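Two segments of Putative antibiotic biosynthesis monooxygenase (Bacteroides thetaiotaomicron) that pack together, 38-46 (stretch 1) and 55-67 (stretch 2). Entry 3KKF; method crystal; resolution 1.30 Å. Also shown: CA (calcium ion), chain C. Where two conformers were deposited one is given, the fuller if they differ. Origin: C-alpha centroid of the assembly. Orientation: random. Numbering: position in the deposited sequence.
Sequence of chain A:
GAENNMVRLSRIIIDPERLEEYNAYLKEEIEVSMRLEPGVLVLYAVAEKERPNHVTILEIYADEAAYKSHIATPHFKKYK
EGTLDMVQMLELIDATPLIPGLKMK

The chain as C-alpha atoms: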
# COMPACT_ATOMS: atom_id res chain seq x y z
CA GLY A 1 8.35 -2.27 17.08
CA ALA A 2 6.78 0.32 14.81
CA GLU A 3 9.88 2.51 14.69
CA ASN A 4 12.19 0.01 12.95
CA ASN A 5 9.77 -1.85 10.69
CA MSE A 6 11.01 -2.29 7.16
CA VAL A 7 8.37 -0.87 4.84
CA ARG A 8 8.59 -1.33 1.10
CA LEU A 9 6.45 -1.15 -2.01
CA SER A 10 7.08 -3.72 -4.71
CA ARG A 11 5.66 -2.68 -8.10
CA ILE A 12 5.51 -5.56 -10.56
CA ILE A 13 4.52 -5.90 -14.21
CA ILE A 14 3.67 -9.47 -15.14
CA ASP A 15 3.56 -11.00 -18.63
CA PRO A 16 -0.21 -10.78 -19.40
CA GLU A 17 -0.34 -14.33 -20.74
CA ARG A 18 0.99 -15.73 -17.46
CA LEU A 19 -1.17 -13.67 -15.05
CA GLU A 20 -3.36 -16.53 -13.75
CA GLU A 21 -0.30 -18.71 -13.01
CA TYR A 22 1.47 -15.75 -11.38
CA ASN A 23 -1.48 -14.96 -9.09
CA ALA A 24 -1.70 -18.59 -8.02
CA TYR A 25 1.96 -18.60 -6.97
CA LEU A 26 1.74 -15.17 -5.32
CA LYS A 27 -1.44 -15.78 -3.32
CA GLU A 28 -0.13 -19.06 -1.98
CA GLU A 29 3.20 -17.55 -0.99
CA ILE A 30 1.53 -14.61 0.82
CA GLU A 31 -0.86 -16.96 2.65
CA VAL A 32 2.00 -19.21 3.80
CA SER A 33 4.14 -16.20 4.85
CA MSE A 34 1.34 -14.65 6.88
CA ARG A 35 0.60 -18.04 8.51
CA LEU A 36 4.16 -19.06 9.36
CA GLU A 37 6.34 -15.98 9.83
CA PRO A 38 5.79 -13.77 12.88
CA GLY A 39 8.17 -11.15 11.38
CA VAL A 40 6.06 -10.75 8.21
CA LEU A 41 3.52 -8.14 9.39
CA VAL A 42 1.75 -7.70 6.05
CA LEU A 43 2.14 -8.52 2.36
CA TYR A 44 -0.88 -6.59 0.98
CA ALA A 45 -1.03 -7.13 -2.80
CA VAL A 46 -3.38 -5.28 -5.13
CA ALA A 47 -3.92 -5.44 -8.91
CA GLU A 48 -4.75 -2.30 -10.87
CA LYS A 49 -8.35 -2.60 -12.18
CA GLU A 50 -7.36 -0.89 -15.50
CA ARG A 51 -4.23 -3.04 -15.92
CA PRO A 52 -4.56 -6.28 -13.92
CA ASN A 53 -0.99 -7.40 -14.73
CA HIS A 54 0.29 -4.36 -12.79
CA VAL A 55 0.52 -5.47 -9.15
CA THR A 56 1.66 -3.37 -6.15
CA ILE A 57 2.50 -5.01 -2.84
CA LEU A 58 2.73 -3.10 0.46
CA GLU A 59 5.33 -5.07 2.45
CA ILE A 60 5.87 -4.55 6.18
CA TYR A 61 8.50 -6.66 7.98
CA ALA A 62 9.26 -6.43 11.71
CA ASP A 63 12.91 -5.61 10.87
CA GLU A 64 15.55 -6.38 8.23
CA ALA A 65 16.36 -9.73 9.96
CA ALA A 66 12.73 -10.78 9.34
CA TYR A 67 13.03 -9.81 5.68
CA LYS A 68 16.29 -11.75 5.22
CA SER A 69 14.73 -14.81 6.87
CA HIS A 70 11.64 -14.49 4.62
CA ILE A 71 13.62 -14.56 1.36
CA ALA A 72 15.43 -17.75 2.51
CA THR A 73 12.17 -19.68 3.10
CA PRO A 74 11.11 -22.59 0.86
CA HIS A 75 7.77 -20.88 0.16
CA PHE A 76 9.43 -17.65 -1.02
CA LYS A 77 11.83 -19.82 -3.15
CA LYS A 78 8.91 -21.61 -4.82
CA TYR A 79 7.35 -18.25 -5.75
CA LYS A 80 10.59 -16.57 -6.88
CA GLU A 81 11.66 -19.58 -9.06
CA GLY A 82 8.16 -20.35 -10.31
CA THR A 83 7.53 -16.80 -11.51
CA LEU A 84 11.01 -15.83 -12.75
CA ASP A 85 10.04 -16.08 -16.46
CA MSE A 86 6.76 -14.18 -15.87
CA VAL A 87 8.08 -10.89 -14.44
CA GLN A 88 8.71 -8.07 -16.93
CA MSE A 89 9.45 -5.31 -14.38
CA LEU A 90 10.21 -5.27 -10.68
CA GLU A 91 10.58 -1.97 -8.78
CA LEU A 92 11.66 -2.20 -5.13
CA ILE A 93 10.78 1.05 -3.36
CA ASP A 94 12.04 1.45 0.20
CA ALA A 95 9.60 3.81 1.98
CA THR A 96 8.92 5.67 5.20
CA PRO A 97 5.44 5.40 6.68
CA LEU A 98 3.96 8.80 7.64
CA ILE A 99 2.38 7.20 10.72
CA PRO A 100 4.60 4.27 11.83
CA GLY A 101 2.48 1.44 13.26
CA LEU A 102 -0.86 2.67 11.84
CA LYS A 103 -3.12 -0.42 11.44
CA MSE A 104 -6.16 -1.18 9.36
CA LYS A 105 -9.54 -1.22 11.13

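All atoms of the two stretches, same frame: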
# COMPACT_ATOMS: atom_id res chain seq x y z
N PRO A 38 6.22 -14.86 12.02
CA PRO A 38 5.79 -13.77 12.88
C PRO A 38 6.36 -12.37 12.49
O PRO A 38 5.72 -11.36 12.76
CB PRO A 38 6.30 -14.20 14.27
CG PRO A 38 6.35 -15.66 14.18
CD PRO A 38 6.83 -15.95 12.80
N GLY A 39 7.51 -12.36 11.84
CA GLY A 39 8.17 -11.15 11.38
C GLY A 39 7.63 -10.56 10.09
O GLY A 39 8.03 -9.49 9.69
N VAL A 40 6.76 -11.29 9.40
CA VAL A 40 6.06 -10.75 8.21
C VAL A 40 4.76 -10.16 8.76
O VAL A 40 3.85 -10.91 9.18
CB VAL A 40 5.79 -11.82 7.12
CG1 VAL A 40 4.88 -11.24 6.02
CG2 VAL A 40 7.10 -12.37 6.55
N LEU A 41 4.67 -8.83 8.80
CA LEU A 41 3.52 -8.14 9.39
C LEU A 41 2.40 -7.95 8.39
O LEU A 41 1.22 -8.06 8.74
CB LEU A 41 3.95 -6.83 10.08
CG LEU A 41 5.08 -6.98 11.13
CD1 LEU A 41 5.41 -5.64 11.75
CD2 LEU A 41 4.74 -7.99 12.21
N VAL A 42 2.75 -7.64 7.13
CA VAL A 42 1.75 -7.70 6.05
C VAL A 42 2.45 -7.80 4.71
O VAL A 42 3.54 -7.26 4.52
CB VAL A 42 0.74 -6.47 6.05
CG1 VAL A 42 1.30 -5.24 5.29
CG2 VAL A 42 -0.64 -6.88 5.50
N LEU A 43 1.80 -8.50 3.79
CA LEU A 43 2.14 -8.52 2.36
C LEU A 43 0.76 -8.26 1.73
O LEU A 43 -0.05 -9.20 1.55
CB LEU A 43 2.74 -9.83 1.89
CG LEU A 43 4.07 -10.20 2.55
CD1 LEU A 43 4.48 -11.66 2.28
CD2 LEU A 43 5.19 -9.22 2.13
N TYR A 44 0.43 -6.99 1.48
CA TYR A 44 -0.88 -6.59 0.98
C TYR A 44 -0.77 -6.27 -0.51
O TYR A 44 -0.34 -5.17 -0.90
CB TYR A 44 -1.45 -5.40 1.78
CG TYR A 44 -2.92 -5.16 1.51
CD1 TYR A 44 -3.92 -5.80 2.27
CD2 TYR A 44 -3.33 -4.33 0.49
CE1 TYR A 44 -5.28 -5.58 2.01
CE2 TYR A 44 -4.69 -4.11 0.24
CZ TYR A 44 -5.63 -4.73 0.99
OH TYR A 44 -6.95 -4.48 0.71
N ALA A 45 -1.13 -7.25 -1.35
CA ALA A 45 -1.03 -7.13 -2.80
C ALA A 45 -2.33 -6.66 -3.40
O ALA A 45 -3.39 -7.10 -2.99
CB ALA A 45 -0.61 -8.50 -3.42
N VAL A 46 -2.23 -5.74 -4.37
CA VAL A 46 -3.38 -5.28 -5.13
C VAL A 46 -3.03 -5.26 -6.62
O VAL A 46 -1.86 -5.08 -7.00
CB VAL A 46 -3.84 -3.85 -4.71
CG1 VAL A 46 -4.11 -3.78 -3.20
CG2 VAL A 46 -2.81 -2.77 -5.12
N VAL A 55 0.76 -5.15 -10.53
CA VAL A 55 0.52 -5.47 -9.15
C VAL A 55 1.45 -4.63 -8.23
O VAL A 55 2.65 -4.47 -8.51
CB VAL A 55 0.74 -6.99 -8.90
CG1 VAL A 55 0.79 -7.34 -7.39
CG2 VAL A 55 -0.33 -7.82 -9.65
N THR A 56 0.89 -4.07 -7.16
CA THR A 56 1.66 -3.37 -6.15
C THR A 56 1.47 -4.11 -4.84
O THR A 56 0.33 -4.47 -4.48
CB THR A 56 1.21 -1.91 -6.00
OG1 THR A 56 1.58 -1.19 -7.15
CG2 THR A 56 1.89 -1.22 -4.80
N ILE A 57 2.57 -4.37 -4.13
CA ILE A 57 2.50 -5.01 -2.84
C ILE A 57 3.06 -4.07 -1.76
O ILE A 57 4.21 -3.62 -1.85
CB ILE A 57 3.30 -6.36 -2.78
CG1 ILE A 57 2.98 -7.25 -4.00
CG2 ILE A 57 3.02 -7.11 -1.46
CD1 ILE A 57 3.70 -8.54 -4.01
N LEU A 58 2.25 -3.79 -0.74
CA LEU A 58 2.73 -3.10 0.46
C LEU A 58 3.28 -4.19 1.37
O LEU A 58 2.59 -5.12 1.78
CB LEU A 58 1.60 -2.36 1.17
CG LEU A 58 1.97 -1.73 2.53
CD1 LEU A 58 3.09 -0.66 2.46
CD2 LEU A 58 0.72 -1.15 3.19
N GLU A 59 4.57 -4.10 1.63
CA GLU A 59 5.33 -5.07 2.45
C GLU A 59 5.74 -4.43 3.74
O GLU A 59 6.36 -3.37 3.72
CB GLU A 59 6.63 -5.47 1.74
CG GLU A 59 6.51 -5.93 0.31
CD GLU A 59 7.92 -6.01 -0.33
OE1 GLU A 59 8.68 -6.96 -0.04
OE2 GLU A 59 8.26 -5.10 -1.13
N ILE A 60 5.41 -5.06 4.88
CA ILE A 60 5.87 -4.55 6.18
C ILE A 60 6.48 -5.75 6.92
O ILE A 60 5.78 -6.77 7.16
CB ILE A 60 4.76 -3.90 7.02
CG1 ILE A 60 4.07 -2.76 6.26
CG2 ILE A 60 5.35 -3.42 8.34
CD1 ILE A 60 2.84 -2.15 6.97
N TYR A 61 7.78 -5.66 7.23
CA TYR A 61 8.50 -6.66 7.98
C TYR A 61 8.86 -6.08 9.33
O TYR A 61 9.10 -4.87 9.46
CB TYR A 61 9.78 -7.10 7.24
CG TYR A 61 9.53 -7.56 5.82
CD1 TYR A 61 9.18 -8.86 5.56
CD2 TYR A 61 9.59 -6.67 4.75
CE1 TYR A 61 8.91 -9.29 4.25
CE2 TYR A 61 9.35 -7.08 3.46
CZ TYR A 61 8.99 -8.39 3.21
OH TYR A 61 8.73 -8.80 1.94
N ALA A 62 8.93 -6.92 10.36
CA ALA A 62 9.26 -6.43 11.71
C ALA A 62 10.61 -5.71 11.76
O ALA A 62 10.79 -4.77 12.53
CB ALA A 62 9.26 -7.58 12.70
N ASP A 63 11.55 -6.17 10.95
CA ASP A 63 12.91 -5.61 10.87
C ASP A 63 13.61 -6.23 9.66
O ASP A 63 13.00 -7.11 8.97
CB ASP A 63 13.70 -5.82 12.19
CG ASP A 63 13.67 -7.25 12.68
OD1 ASP A 63 13.67 -8.19 11.88
OD2 ASP A 63 13.68 -7.44 13.93
N GLU A 64 14.84 -5.82 9.36
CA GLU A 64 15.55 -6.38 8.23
C GLU A 64 15.90 -7.86 8.42
O GLU A 64 15.97 -8.58 7.44
CB GLU A 64 16.76 -5.53 7.84
CG GLU A 64 16.33 -4.14 7.31
CD GLU A 64 17.45 -3.28 6.82
OE1 GLU A 64 18.60 -3.76 6.77
OE2 GLU A 64 17.18 -2.10 6.47
N ALA A 65 16.11 -8.31 9.67
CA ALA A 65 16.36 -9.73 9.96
C ALA A 65 15.16 -10.56 9.51
O ALA A 65 15.34 -11.64 8.90
CB ALA A 65 16.62 -9.97 11.46
N ALA A 66 13.94 -10.07 9.76
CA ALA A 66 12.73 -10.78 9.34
C ALA A 66 12.65 -10.89 7.83
O ALA A 66 12.25 -11.91 7.28
CB ALA A 66 11.46 -10.11 9.91
N TYR A 67 13.01 -9.82 7.14
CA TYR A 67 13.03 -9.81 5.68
C TYR A 67 14.05 -10.84 5.13
O TYR A 67 13.75 -11.62 4.23
CB TYR A 67 13.33 -8.38 5.15
CG TYR A 67 13.56 -8.38 3.66
CD1 TYR A 67 12.52 -8.62 2.78
CD2 TYR A 67 14.83 -8.19 3.13
CE1 TYR A 67 12.72 -8.65 1.43
CE2 TYR A 67 15.03 -8.21 1.77
CZ TYR A 67 13.96 -8.44 0.92
OH TYR A 67 14.14 -8.47 -0.45
CA CA C . 9.87 -3.64 14.35
O HOH W 1 11.04 -5.37 15.50
O HOH W 2 8.01 -4.98 14.98

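Residues 40-46 and 55-61 form neighbouring antiparallel strands, with an angle of 168° between their directions. Backbone hydrogen bonds hold them together, and about 738 Å² of surface is buried between the stretches.

P38 makes no contact with stretch 2. At G39 the bonding starts: A62 N donates to G39 O at 2.8 Å. The same oxygen lies 3.5 Å from A66 CB, at the start of the helix. G39 has no side chain, and the space is needed: a CB here would sit 2.6 Å from A66 CB, a clash. The helix start is capped by D63, whose OD1 accepts from A66 N at 2.8 Å. A62 O binds the calcium ion CA at 2.3 Å.

V40 pairs with Y61, its CG2 meeting the ring edge 4.2 Å from Y61 CD1. A beta bulge follows. L41 N and V42 N both donate to I60 O, at 2.9 and 3.2 Å, so one carbonyl serves two successive amides. The L41 CA-to-CB bond points toward stretch 2, and L41 CD1 lies 4.1 Å from I60 CG2.

Regular pairing resumes at V42. I60 N donates to V42 O at 2.9 Å, and V42 CG1 packs 3.8 Å from I60 CD1. L43 lies on the other face, with E59 and Y61. Its CD2 is 3.6 Å from Y61 OH, and that hydroxyl donates to E59 OE1 at 2.7 Å.

Y44 and L58 exchange two bonds, Y44 N to L58 O and L58 N to Y44 O, both 2.9 Å. The tyrosine's end leads away from stretch 2. A45 is small, and its CA is 4.1 Å from I57 CA; A45 CB touches I57 CG1 at 3.8 Å. The last pair within these stretches is V46 with T56: V46 N to T56 O and T56 N to V46 O, each 2.9 Å.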